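Local coordinates for N-acetylneuraminate lyase (Peptoclostridium difficile, PDB 4WOZ), which belongs to the dihydrodipicolinate synthetase family of lyases and aldolases, folds as a TIM barrel and forms a four-chain assembly, at residues Ala21-Phe26 against Gln263-Leu268; Glu98-Ala103 against Tyr133-Asn138; Arg143-Ser148 against Lys170-Lys175. All blocks are in the same frame, centred on the assembly; numbering follows the deposited sequence.

Contact 1. Residues Ala21-Phe26 against Gln263-Leu268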
ATOM      1  N   ALA A  21      -5.786  27.458   3.327  1.00 24.41           N
ATOM      2  CA  ALA A  21      -6.926  26.553   3.409  1.00 25.85           C
ATOM      3  C   ALA A  21      -7.538  26.969   4.748  1.00 26.40           C
ATOM      4  O   ALA A  21      -7.038  26.614   5.809  1.00 26.84           O
ATOM      5  CB  ALA A  21      -6.458  25.094   3.448  1.00 25.17           C
ATOM      6  N   LEU A  22      -8.606  27.750   4.683  1.00 29.05           N
ATOM      7  CA  LEU A  22      -9.262  28.278   5.869  1.00 29.89           C
ATOM      8  C   LEU A  22      -9.728  27.279   6.923  1.00 30.68           C
ATOM      9  O   LEU A  22     -10.434  26.316   6.623  1.00 29.11           O
ATOM     10  CB  LEU A  22     -10.452  29.145   5.447  1.00 30.17           C
ATOM     11  CG  LEU A  22     -11.149  29.947   6.550  1.00 31.65           C
ATOM     12  CD1 LEU A  22     -10.201  31.015   7.084  1.00 33.39           C
ATOM     13  CD2 LEU A  22     -12.413  30.592   5.996  1.00 32.50           C
ATOM     14  N   LEU A  23      -9.323  27.524   8.166  1.00 32.41           N
ATOM     15  CA  LEU A  23      -9.747  26.687   9.279  1.00 33.50           C
ATOM     16  C   LEU A  23     -10.996  27.338   9.835  1.00 33.33           C
ATOM     17  O   LEU A  23     -11.225  28.530   9.640  1.00 32.50           O
ATOM     18  CB  LEU A  23      -8.687  26.615  10.383  1.00 35.32           C
ATOM     19  CG  LEU A  23      -7.548  25.615  10.193  1.00 36.45           C
ATOM     20  CD1 LEU A  23      -6.468  26.243   9.341  1.00 38.46           C
ATOM     21  CD2 LEU A  23      -6.980  25.219  11.539  1.00 37.04           C
ATOM     22  N   VAL A  24     -11.812  26.551  10.518  1.00 34.58           N
ATOM     23  CA  VAL A  24     -13.038  27.067  11.096  1.00 34.49           C
ATOM     24  C   VAL A  24     -12.923  27.042  12.615  1.00 36.32           C
ATOM     25  O   VAL A  24     -12.180  26.237  13.178  1.00 34.63           O
ATOM     26  CB  VAL A  24     -14.244  26.228  10.636  1.00 34.09           C
ATOM     27  CG1 VAL A  24     -15.508  26.674  11.362  1.00 33.50           C
ATOM     28  CG2 VAL A  24     -14.418  26.374   9.124  1.00 32.48           C
ATOM     29  N   SER A  25     -13.643  27.942  13.273  1.00 36.60           N
ATOM     30  CA  SER A  25     -13.619  28.016  14.725  1.00 38.50           C
ATOM     31  C   SER A  25     -14.820  27.261  15.284  1.00 39.09           C
ATOM     32  O   SER A  25     -15.931  27.383  14.770  1.00 39.61           O
ATOM     33  CB  SER A  25     -13.662  29.480  15.175  1.00 39.03           C
ATOM     34  OG  SER A  25     -13.621  29.583  16.588  1.00 36.83           O
ATOM     35  N   PHE A  26     -14.583  26.474  16.326  1.00 39.47           N
ATOM     36  CA  PHE A  26     -15.635  25.695  16.973  1.00 40.36           C
ATOM     37  C   PHE A  26     -15.495  25.853  18.477  1.00 40.73           C
ATOM     38  O   PHE A  26     -14.384  26.023  18.982  1.00 39.43           O
ATOM     39  CB  PHE A  26     -15.498  24.204  16.633  1.00 40.41           C
ATOM     40  CG  PHE A  26     -15.706  23.884  15.183  1.00 40.48           C
ATOM     41  CD1 PHE A  26     -16.969  23.993  14.608  1.00 42.21           C
ATOM     42  CD2 PHE A  26     -14.642  23.469  14.392  1.00 40.50           C
ATOM     43  CE1 PHE A  26     -17.169  23.693  13.261  1.00 42.03           C
ATOM     44  CE2 PHE A  26     -14.828  23.167  13.044  1.00 41.38           C
ATOM     45  CZ  PHE A  26     -16.095  23.280  12.477  1.00 41.78           C
ATOM     46  N   GLN A 263      -5.186  20.395  15.948  1.00 31.29           N
ATOM     47  CA  GLN A 263      -5.245  20.946  17.297  1.00 30.89           C
ATOM     48  C   GLN A 263      -4.147  21.978  17.491  1.00 30.90           C
ATOM     49  O   GLN A 263      -4.397  23.068  18.003  1.00 32.63           O
ATOM     50  CB  GLN A 263      -5.089  19.848  18.351  1.00 30.93           C
ATOM     51  CG  GLN A 263      -6.262  18.883  18.444  1.00 30.95           C
ATOM     52  CD  GLN A 263      -6.169  17.745  17.445  1.00 32.13           C
ATOM     53  OE1 GLN A 263      -5.364  17.779  16.514  1.00 31.16           O
ATOM     54  NE2 GLN A 263      -7.003  16.726  17.636  1.00 32.89           N
ATOM     55  N   THR A 264      -2.936  21.637  17.064  1.00 30.46           N
ATOM     56  CA  THR A 264      -1.793  22.531  17.223  1.00 29.49           C
ATOM     57  C   THR A 264      -1.875  23.792  16.368  1.00 29.85           C
ATOM     58  O   THR A 264      -1.398  24.849  16.783  1.00 29.54           O
ATOM     59  CB  THR A 264      -0.475  21.798  16.925  1.00 29.99           C
ATOM     60  OG1 THR A 264      -0.366  20.652  17.784  1.00 30.76           O
ATOM     61  CG2 THR A 264       0.717  22.724  17.171  1.00 29.25           C
ATOM     62  N   ILE A 265      -2.462  23.694  15.178  1.00 27.44           N
ATOM     63  CA  ILE A 265      -2.590  24.881  14.339  1.00 28.63           C
ATOM     64  C   ILE A 265      -3.564  25.835  15.019  1.00 28.35           C
ATOM     65  O   ILE A 265      -3.333  27.039  15.056  1.00 31.55           O
ATOM     66  CB  ILE A 265      -3.109  24.547  12.914  1.00 28.13           C
ATOM     67  CG1 ILE A 265      -2.003  23.871  12.105  1.00 27.05           C
ATOM     68  CG2 ILE A 265      -3.562  25.824  12.207  1.00 27.89           C
ATOM     69  CD1 ILE A 265      -2.397  23.538  10.674  1.00 28.53           C
ATOM     70  N   LYS A 266      -4.648  25.299  15.573  1.00 29.12           N
ATOM     71  CA  LYS A 266      -5.622  26.151  16.248  1.00 28.82           C
ATOM     72  C   LYS A 266      -5.039  26.756  17.527  1.00 29.73           C
ATOM     73  O   LYS A 266      -5.289  27.921  17.841  1.00 30.98           O
ATOM     74  CB  LYS A 266      -6.904  25.368  16.546  1.00 31.17           C
ATOM     75  CG  LYS A 266      -7.690  25.015  15.283  1.00 30.68           C
ATOM     76  CD  LYS A 266      -9.085  24.512  15.603  1.00 30.46           C
ATOM     77  CE  LYS A 266      -9.844  24.183  14.329  1.00 30.71           C
ATOM     78  NZ  LYS A 266     -11.247  23.804  14.611  1.00 28.32           N
ATOM     79  N   LEU A 267      -4.246  25.979  18.254  1.00 26.94           N
ATOM     80  CA  LEU A 267      -3.625  26.485  19.469  1.00 27.71           C
ATOM     81  C   LEU A 267      -2.595  27.554  19.114  1.00 28.62           C
ATOM     82  O   LEU A 267      -2.379  28.499  19.875  1.00 28.46           O
ATOM     83  CB  LEU A 267      -2.961  25.345  20.240  1.00 25.12           C
ATOM     84  CG  LEU A 267      -3.946  24.330  20.831  1.00 23.90           C
ATOM     85  CD1 LEU A 267      -3.193  23.146  21.444  1.00 24.08           C
ATOM     86  CD2 LEU A 267      -4.808  25.027  21.882  1.00 26.15           C
ATOM     87  N   LEU A 268      -1.952  27.403  17.960  1.00 28.47           N
ATOM     88  CA  LEU A 268      -0.973  28.388  17.530  1.00 29.47           C
ATOM     89  C   LEU A 268      -1.719  29.658  17.161  1.00 29.94           C
ATOM     90  O   LEU A 268      -1.251  30.757  17.438  1.00 33.48           O
ATOM     91  CB  LEU A 268      -0.161  27.876  16.332  1.00 28.48           C
ATOM     92  CG  LEU A 268       0.906  26.826  16.669  1.00 29.28           C
ATOM     93  CD1 LEU A 268       1.571  26.318  15.391  1.00 27.78           C
ATOM     94  CD2 LEU A 268       1.942  27.438  17.604  1.00 28.08           C
TER

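Contact 2. Residues Glu98-Ala103 against Tyr133-Asn138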
ATOM      1  N   GLU A  98     -25.212  17.449  -3.143  1.00 39.25           N
ATOM      2  CA  GLU A  98     -24.780  18.506  -2.239  1.00 39.50           C
ATOM      3  C   GLU A  98     -23.726  19.357  -2.938  1.00 38.45           C
ATOM      4  O   GLU A  98     -23.730  20.583  -2.829  1.00 38.39           O
ATOM      5  CB  GLU A  98     -24.189  17.919  -0.950  1.00 40.11           C
ATOM      6  CG  GLU A  98     -23.562  18.968  -0.032  1.00 41.87           C
ATOM      7  CD  GLU A  98     -22.977  18.380   1.244  1.00 43.05           C
ATOM      8  OE1 GLU A  98     -22.177  17.427   1.157  1.00 45.10           O
ATOM      9  OE2 GLU A  98     -23.313  18.875   2.341  1.00 45.75           O
ATOM     10  N   ALA A  99     -22.830  18.696  -3.660  1.00 39.02           N
ATOM     11  CA  ALA A  99     -21.765  19.390  -4.375  1.00 39.42           C
ATOM     12  C   ALA A  99     -22.336  20.385  -5.373  1.00 39.35           C
ATOM     13  O   ALA A  99     -21.906  21.539  -5.422  1.00 39.29           O
ATOM     14  CB  ALA A  99     -20.870  18.386  -5.090  1.00 39.53           C
ATOM     15  N   VAL A 100     -23.299  19.941  -6.173  1.00 38.01           N
ATOM     16  CA  VAL A 100     -23.913  20.818  -7.160  1.00 38.96           C
ATOM     17  C   VAL A 100     -24.664  21.955  -6.470  1.00 39.10           C
ATOM     18  O   VAL A 100     -24.696  23.078  -6.965  1.00 39.41           O
ATOM     19  CB  VAL A 100     -24.874  20.039  -8.085  1.00 38.84           C
ATOM     20  CG1 VAL A 100     -25.561  20.989  -9.054  1.00 40.11           C
ATOM     21  CG2 VAL A 100     -24.097  18.992  -8.859  1.00 39.87           C
ATOM     22  N   GLU A 101     -25.257  21.675  -5.317  1.00 38.80           N
ATOM     23  CA  GLU A 101     -25.975  22.719  -4.603  1.00 39.25           C
ATOM     24  C   GLU A 101     -25.008  23.777  -4.074  1.00 38.14           C
ATOM     25  O   GLU A 101     -25.295  24.976  -4.121  1.00 37.18           O
ATOM     26  CB  GLU A 101     -26.785  22.132  -3.441  1.00 39.26           C
ATOM     27  CG  GLU A 101     -27.156  23.166  -2.382  1.00 43.56           C
ATOM     28  CD  GLU A 101     -28.443  22.846  -1.637  1.00 46.41           C
ATOM     29  OE1 GLU A 101     -28.549  21.751  -1.047  1.00 46.07           O
ATOM     30  OE2 GLU A 101     -29.351  23.706  -1.641  1.00 50.50           O
ATOM     31  N   LEU A 102     -23.863  23.324  -3.571  1.00 36.12           N
ATOM     32  CA  LEU A 102     -22.859  24.226  -3.023  1.00 33.97           C
ATOM     33  C   LEU A 102     -22.184  25.041  -4.121  1.00 32.54           C
ATOM     34  O   LEU A 102     -21.800  26.187  -3.899  1.00 34.09           O
ATOM     35  CB  LEU A 102     -21.813  23.430  -2.235  1.00 32.35           C
ATOM     36  CG  LEU A 102     -22.337  22.690  -1.005  1.00 32.00           C
ATOM     37  CD1 LEU A 102     -21.234  21.827  -0.420  1.00 33.68           C
ATOM     38  CD2 LEU A 102     -22.836  23.688   0.031  1.00 33.71           C
ATOM     39  N   ALA A 103     -22.038  24.452  -5.301  1.00 32.12           N
ATOM     40  CA  ALA A 103     -21.425  25.161  -6.415  1.00 33.81           C
ATOM     41  C   ALA A 103     -22.330  26.331  -6.786  1.00 35.02           C
ATOM     42  O   ALA A 103     -21.851  27.413  -7.127  1.00 35.71           O
ATOM     43  CB  ALA A 103     -21.250  24.232  -7.609  1.00 31.57           C
ATOM     44  N   TYR A 133     -17.108  15.670 -12.118  1.00 36.99           N
ATOM     45  CA  TYR A 133     -16.558  17.004 -12.347  1.00 38.76           C
ATOM     46  C   TYR A 133     -17.356  17.825 -13.372  1.00 40.09           C
ATOM     47  O   TYR A 133     -17.632  19.005 -13.151  1.00 40.14           O
ATOM     48  CB  TYR A 133     -15.085  16.899 -12.775  1.00 37.06           C
ATOM     49  CG  TYR A 133     -14.135  16.645 -11.617  1.00 37.76           C
ATOM     50  CD1 TYR A 133     -14.038  17.553 -10.564  1.00 36.03           C
ATOM     51  CD2 TYR A 133     -13.334  15.502 -11.574  1.00 37.41           C
ATOM     52  CE1 TYR A 133     -13.166  17.334  -9.498  1.00 38.06           C
ATOM     53  CE2 TYR A 133     -12.458  15.273 -10.507  1.00 35.92           C
ATOM     54  CZ  TYR A 133     -12.381  16.195  -9.475  1.00 37.20           C
ATOM     55  OH  TYR A 133     -11.510  15.995  -8.427  1.00 39.03           O
ATOM     56  N   ASN A 134     -17.724  17.206 -14.490  1.00 42.16           N
ATOM     57  CA  ASN A 134     -18.497  17.899 -15.515  1.00 42.79           C
ATOM     58  C   ASN A 134     -19.860  18.326 -14.979  1.00 43.63           C
ATOM     59  O   ASN A 134     -20.314  19.436 -15.236  1.00 44.33           O
ATOM     60  CB  ASN A 134     -18.693  17.006 -16.739  1.00 42.87           C
ATOM     61  CG  ASN A 134     -17.400  16.743 -17.482  1.00 43.72           C
ATOM     62  OD1 ASN A 134     -16.669  17.671 -17.826  1.00 43.25           O
ATOM     63  ND2 ASN A 134     -17.113  15.473 -17.739  1.00 44.01           N
ATOM     64  N   THR A 135     -20.513  17.441 -14.236  1.00 43.28           N
ATOM     65  CA  THR A 135     -21.816  17.761 -13.676  1.00 43.60           C
ATOM     66  C   THR A 135     -21.701  19.004 -12.800  1.00 43.04           C
ATOM     67  O   THR A 135     -22.500  19.931 -12.908  1.00 43.67           O
ATOM     68  CB  THR A 135     -22.367  16.590 -12.828  1.00 45.23           C
ATOM     69  OG1 THR A 135     -22.705  15.494 -13.688  1.00 46.99           O
ATOM     70  CG2 THR A 135     -23.603  17.016 -12.058  1.00 46.33           C
ATOM     71  N   ILE A 136     -20.695  19.020 -11.938  1.00 41.34           N
ATOM     72  CA  ILE A 136     -20.488  20.147 -11.041  1.00 39.08           C
ATOM     73  C   ILE A 136     -20.263  21.477 -11.757  1.00 38.17           C
ATOM     74  O   ILE A 136     -21.018  22.422 -11.555  1.00 38.05           O
ATOM     75  CB  ILE A 136     -19.289  19.892 -10.101  1.00 36.86           C
ATOM     76  CG1 ILE A 136     -19.616  18.740  -9.149  1.00 36.27           C
ATOM     77  CG2 ILE A 136     -18.951  21.160  -9.323  1.00 35.29           C
ATOM     78  CD1 ILE A 136     -18.472  18.357  -8.239  1.00 36.03           C
ATOM     79  N   ILE A 137     -19.231  21.548 -12.593  1.00 39.45           N
ATOM     80  CA  ILE A 137     -18.901  22.794 -13.287  1.00 39.67           C
ATOM     81  C   ILE A 137     -19.868  23.212 -14.389  1.00 41.25           C
ATOM     82  O   ILE A 137     -19.980  24.401 -14.695  1.00 40.12           O
ATOM     83  CB  ILE A 137     -17.467  22.746 -13.882  1.00 39.51           C
ATOM     84  CG1 ILE A 137     -17.025  24.151 -14.302  1.00 37.29           C
ATOM     85  CG2 ILE A 137     -17.426  21.804 -15.081  1.00 39.36           C
ATOM     86  CD1 ILE A 137     -16.994  25.160 -13.161  1.00 35.39           C
ATOM     87  N   ASN A 138     -20.561  22.254 -14.994  1.00 43.17           N
ATOM     88  CA  ASN A 138     -21.507  22.596 -16.052  1.00 44.81           C
ATOM     89  C   ASN A 138     -22.799  23.151 -15.460  1.00 45.69           C
ATOM     90  O   ASN A 138     -23.588  23.789 -16.160  1.00 45.45           O
ATOM     91  CB  ASN A 138     -21.824  21.379 -16.926  1.00 45.62           C
ATOM     92  CG  ASN A 138     -20.598  20.838 -17.637  1.00 47.43           C
ATOM     93  OD1 ASN A 138     -19.718  21.597 -18.049  1.00 47.06           O
ATOM     94  ND2 ASN A 138     -20.544  19.519 -17.800  1.00 46.80           N
TER

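Contact 3. Residues Arg143-Ser148 against Lys170-Lys175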
ATOM      1  N   ARG A 143     -15.577  28.691 -12.690  1.00 35.32           N
ATOM      2  CA  ARG A 143     -14.405  27.950 -13.149  1.00 33.12           C
ATOM      3  C   ARG A 143     -14.029  26.954 -12.057  1.00 32.63           C
ATOM      4  O   ARG A 143     -14.138  27.261 -10.869  1.00 31.20           O
ATOM      5  CB  ARG A 143     -13.247  28.914 -13.414  1.00 33.32           C
ATOM      6  CG  ARG A 143     -13.558  29.961 -14.470  1.00 33.79           C
ATOM      7  CD  ARG A 143     -12.546  31.098 -14.456  1.00 35.89           C
ATOM      8  NE  ARG A 143     -12.593  31.868 -13.214  1.00 34.83           N
ATOM      9  CZ  ARG A 143     -11.757  32.859 -12.916  1.00 37.22           C
ATOM     10  NH1 ARG A 143     -10.800  33.205 -13.770  1.00 36.90           N
ATOM     11  NH2 ARG A 143     -11.876  33.509 -11.763  1.00 35.75           N
ATOM     12  N   LEU A 144     -13.581  25.764 -12.447  1.00 32.99           N
ATOM     13  CA  LEU A 144     -13.243  24.757 -11.449  1.00 33.09           C
ATOM     14  C   LEU A 144     -11.806  24.246 -11.412  1.00 32.09           C
ATOM     15  O   LEU A 144     -11.147  24.062 -12.441  1.00 28.19           O
ATOM     16  CB  LEU A 144     -14.204  23.562 -11.577  1.00 34.27           C
ATOM     17  CG  LEU A 144     -14.046  22.440 -10.546  1.00 34.13           C
ATOM     18  CD1 LEU A 144     -15.373  21.775 -10.297  1.00 36.72           C
ATOM     19  CD2 LEU A 144     -13.026  21.430 -11.038  1.00 37.94           C
ATOM     20  N   ILE A 145     -11.346  24.002 -10.191  1.00 31.00           N
ATOM     21  CA  ILE A 145     -10.014  23.484  -9.940  1.00 31.13           C
ATOM     22  C   ILE A 145     -10.162  22.082  -9.348  1.00 32.47           C
ATOM     23  O   ILE A 145     -10.938  21.877  -8.420  1.00 31.29           O
ATOM     24  CB  ILE A 145      -9.265  24.371  -8.928  1.00 30.87           C
ATOM     25  CG1 ILE A 145      -9.022  25.754  -9.535  1.00 30.41           C
ATOM     26  CG2 ILE A 145      -7.954  23.711  -8.520  1.00 30.71           C
ATOM     27  CD1 ILE A 145      -8.558  26.778  -8.525  1.00 30.98           C
ATOM     28  N   ILE A 146      -9.428  21.123  -9.897  1.00 34.73           N
ATOM     29  CA  ILE A 146      -9.464  19.748  -9.404  1.00 38.17           C
ATOM     30  C   ILE A 146      -8.679  19.649  -8.097  1.00 40.93           C
ATOM     31  O   ILE A 146      -7.657  20.314  -7.938  1.00 39.18           O
ATOM     32  CB  ILE A 146      -8.818  18.788 -10.409  1.00 38.56           C
ATOM     33  CG1 ILE A 146      -9.565  18.851 -11.742  1.00 37.88           C
ATOM     34  CG2 ILE A 146      -8.803  17.376  -9.842  1.00 38.26           C
ATOM     35  CD1 ILE A 146      -8.838  18.147 -12.871  1.00 38.02           C
ATOM     36  N   TYR A 147      -9.157  18.820  -7.169  1.00 44.73           N
ATOM     37  CA  TYR A 147      -8.496  18.618  -5.874  1.00 47.82           C
ATOM     38  C   TYR A 147      -8.265  17.115  -5.679  1.00 50.29           C
ATOM     39  O   TYR A 147      -9.162  16.390  -5.257  1.00 50.70           O
ATOM     40  CB  TYR A 147      -9.372  19.202  -4.757  1.00 48.46           C
ATOM     41  CG  TYR A 147      -8.862  19.007  -3.343  1.00 50.13           C
ATOM     42  CD1 TYR A 147      -7.500  18.876  -3.076  1.00 52.72           C
ATOM     43  CD2 TYR A 147      -9.747  18.984  -2.265  1.00 51.47           C
ATOM     44  CE1 TYR A 147      -7.031  18.724  -1.767  1.00 52.13           C
ATOM     45  CE2 TYR A 147      -9.289  18.836  -0.953  1.00 52.07           C
ATOM     46  CZ  TYR A 147      -7.931  18.704  -0.713  1.00 52.28           C
ATOM     47  OH  TYR A 147      -7.473  18.543   0.579  1.00 51.17           O
ATOM     48  N   SER A 148      -7.048  16.663  -5.982  1.00 54.20           N
ATOM     49  CA  SER A 148      -6.676  15.244  -5.903  1.00 58.07           C
ATOM     50  C   SER A 148      -6.491  14.598  -4.521  1.00 60.87           C
ATOM     51  O   SER A 148      -7.109  13.567  -4.234  1.00 61.09           O
ATOM     52  CB  SER A 148      -5.411  15.004  -6.735  1.00 57.32           C
ATOM     53  OG  SER A 148      -5.086  13.627  -6.777  1.00 57.63           O
ATOM     54  N   LYS A 170     -13.837  25.069 -18.740  1.00 46.12           N
ATOM     55  CA  LYS A 170     -14.170  25.685 -17.461  1.00 42.88           C
ATOM     56  C   LYS A 170     -13.359  25.075 -16.318  1.00 41.21           C
ATOM     57  O   LYS A 170     -13.360  25.586 -15.197  1.00 39.94           O
ATOM     58  CB  LYS A 170     -15.679  25.579 -17.198  1.00 42.26           C
ATOM     59  CG  LYS A 170     -16.509  26.355 -18.232  1.00 43.11           C
ATOM     60  CD  LYS A 170     -17.879  26.782 -17.705  1.00 43.58           C
ATOM     61  CE  LYS A 170     -18.820  25.610 -17.500  1.00 45.51           C
ATOM     62  NZ  LYS A 170     -20.116  26.057 -16.902  1.00 44.00           N
ATOM     63  N   ILE A 171     -12.670  23.974 -16.606  1.00 39.01           N
ATOM     64  CA  ILE A 171     -11.807  23.337 -15.617  1.00 38.71           C
ATOM     65  C   ILE A 171     -10.435  23.963 -15.912  1.00 37.26           C
ATOM     66  O   ILE A 171      -9.704  23.535 -16.810  1.00 36.93           O
ATOM     67  CB  ILE A 171     -11.795  21.805 -15.795  1.00 39.37           C
ATOM     68  CG1 ILE A 171     -13.209  21.264 -15.547  1.00 40.94           C
ATOM     69  CG2 ILE A 171     -10.811  21.165 -14.818  1.00 40.69           C
ATOM     70  CD1 ILE A 171     -13.349  19.764 -15.680  1.00 41.58           C
ATOM     71  N   ILE A 172     -10.113  24.998 -15.150  1.00 33.75           N
ATOM     72  CA  ILE A 172      -8.889  25.766 -15.352  1.00 33.31           C
ATOM     73  C   ILE A 172      -7.630  25.349 -14.605  1.00 31.12           C
ATOM     74  O   ILE A 172      -6.563  25.894 -14.865  1.00 29.11           O
ATOM     75  CB  ILE A 172      -9.144  27.254 -15.036  1.00 32.61           C
ATOM     76  CG1 ILE A 172      -9.499  27.414 -13.553  1.00 32.64           C
ATOM     77  CG2 ILE A 172     -10.291  27.779 -15.893  1.00 32.99           C
ATOM     78  CD1 ILE A 172      -9.624  28.858 -13.094  1.00 32.45           C
ATOM     79  N   GLY A 173      -7.736  24.402 -13.680  1.00 32.11           N
ATOM     80  CA  GLY A 173      -6.548  24.003 -12.946  1.00 31.44           C
ATOM     81  C   GLY A 173      -6.691  22.798 -12.039  1.00 32.44           C
ATOM     82  O   GLY A 173      -7.695  22.076 -12.084  1.00 33.39           O
ATOM     83  N   VAL A 174      -5.675  22.589 -11.208  1.00 31.65           N
ATOM     84  CA  VAL A 174      -5.648  21.461 -10.287  1.00 31.32           C
ATOM     85  C   VAL A 174      -4.831  21.765  -9.034  1.00 32.70           C
ATOM     86  O   VAL A 174      -3.819  22.461  -9.101  1.00 30.35           O
ATOM     87  CB  VAL A 174      -5.028  20.219 -10.966  1.00 32.18           C
ATOM     88  CG1 VAL A 174      -3.617  20.541 -11.441  1.00 32.88           C
ATOM     89  CG2 VAL A 174      -4.994  19.045  -9.995  1.00 33.63           C
ATOM     90  N   LYS A 175      -5.293  21.256  -7.894  1.00 32.81           N
ATOM     91  CA  LYS A 175      -4.577  21.408  -6.635  1.00 35.89           C
ATOM     92  C   LYS A 175      -3.894  20.062  -6.468  1.00 38.54           C
ATOM     93  O   LYS A 175      -4.535  19.068  -6.118  1.00 39.07           O
ATOM     94  CB  LYS A 175      -5.533  21.646  -5.468  1.00 36.53           C
ATOM     95  CG  LYS A 175      -4.824  21.677  -4.122  1.00 37.69           C
ATOM     96  CD  LYS A 175      -5.804  21.717  -2.968  1.00 41.10           C
ATOM     97  CE  LYS A 175      -5.095  21.497  -1.636  1.00 41.86           C
ATOM     98  NZ  LYS A 175      -6.061  21.436  -0.500  1.00 44.75           N
TER

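Contact 1. Residues Ala21-Phe26 against Gln263-Leu268
Leu23 and Ile265 make the apolar half of this contact, their side chains crossing at about a right angle. The branch CD2 of Leu23 lies 3.5 Å from Ile265 CG2. The same methyl also rests 3.8 Å from CG of Lys266, and so it touches both helix residues.

The polar half belongs to Lys266. Beyond CG its chain is fully extended and carries the ammonium past Leu23 to the backbone of the loop, where NZ donates a 3.0 Å hydrogen bond to Val24 O. The C=O...N angle of 161° puts the donor nearly in line with the carbonyl. NZ also forms a salt bridge with Glu61 and a hydrogen bond to Tyr278 O, so three partners grip this buried charge.

Aromatic contact is slight. Lys266 NZ lies near the plane of the Phe26 ring, at its edge, 3.4 Å from CD2, while Val24 CG1 covers part of one face near the rim.

Residues 21-26 lead out of the first strand of a TIM barrel. Helix 261-271, packed here against that loop, is one of the helices added after the eighth strand, a C-terminal extension characteristic of this family.

Contact 2. Residues Glu98-Ala103 against Tyr133-Asn138
Thr135 meets Val100 methyl to methyl, CG2 of the threonine lying 3.8 Å from CG2 of the valine, with the two side chains crossing at about a right angle. The threonine's OG1 stands beside its backbone N (chi1 -69°), which leaves CG2 anti to that N and turned toward Val100; OG1 bonds back to His131 O, one turn earlier in the same helix. Only the methyl branch of Thr135 thus serves the contact.

Ile136, next along, has the largest share of the contact and touches three residues of the other helix. Its CD1, at the end of an extended chain (chi2 177°), lies 4.0 Å from Ala99 CB. Its CG2 is 4.2 Å from CB of Ala103, one turn further on, and Val100 CG2 approaches Ile136 CA at 4.4 Å. Small residues at 99 and 103 let the backbones come close: the CA atoms of Val100 and Ile136 are 5.2 Å apart, and the helix axes pass at 9.0 Å. The two helices run in nearly the same direction, 27° apart, as successive outer helices of a TIM barrel do, each following its own strand. Ile136 also packs inward on Ile114 and Ala116 of strand 113-117 and on Leu144 of strand 144-147. At Ile137 the CA-CB bond points away from helix 96-109, and the side chain packs on Ile114 and Leu144.

Contact 3. Residues Arg143-Ser148 against Lys170-Lys175
Ile146 is flanked by Ile171 and Val174 on one face of a parallel strand pair. Its CG1 lies 4.0 Å from Ile171 CG2, and its CB 3.9 Å from Val174 CG2. On the other face CG2 of Ile145 lies against the backbone of the next strand, 3.7 Å from Val174 CA. Toward the strand starts, CD1 of Ile172 covers Arg143 CB at 3.6 Å.

The backbone ladder joins Leu144 N to Lys170 O and Ile146 N to Gly173 O (2.9 Å, 171° at the hydrogen). Lys175 N bonds to Ile146 O, though its modelled length is doubtfully short. The register slips by one residue at Ile172, whose N makes only a weak bond to Leu144 O, and the buried Gly173 N has no partner in the model.

Tyr147 and Lys175 lie side by side, pointing the same way, and NZ of Lys175 comes 3.1 Å from Tyr147 CE1, approaching the ring obliquely.

Strands 144-147 and 171-176 are the adjacent fifth and sixth strands of the closed parallel TIM barrel, the former also bonded to strand 113-117. Helix 126-138 packs on Leu144 and Ile146, helix 159-165 on Ile146 and Val174, and Tyr147 touches Tyr121 of a neighbouring subunit.

In the fold
The three contacts occupy different layers of one barrel. Contact 3 lies in the wall itself, held by a backbone ladder. Contact 2, in the helix layer, is the outermost, with Val100 and Thr135 partly exposed, and is purely apolar across its segments. In contact 1 all touching residues are buried; it joins a loop to a C-terminal helix, mixing methyl packing with a buried lysine. Contacts 2 and 3 share a border, their centres about 12 Å apart: helix 126-138 leads into strand 144-147, Tyr133 packs on that strand, and Ile137 O probably accepts a hydrogen bond from Lys170 NZ, which also bonds to Val140 O. Contact 1 lies across the chain's centre from contact 3.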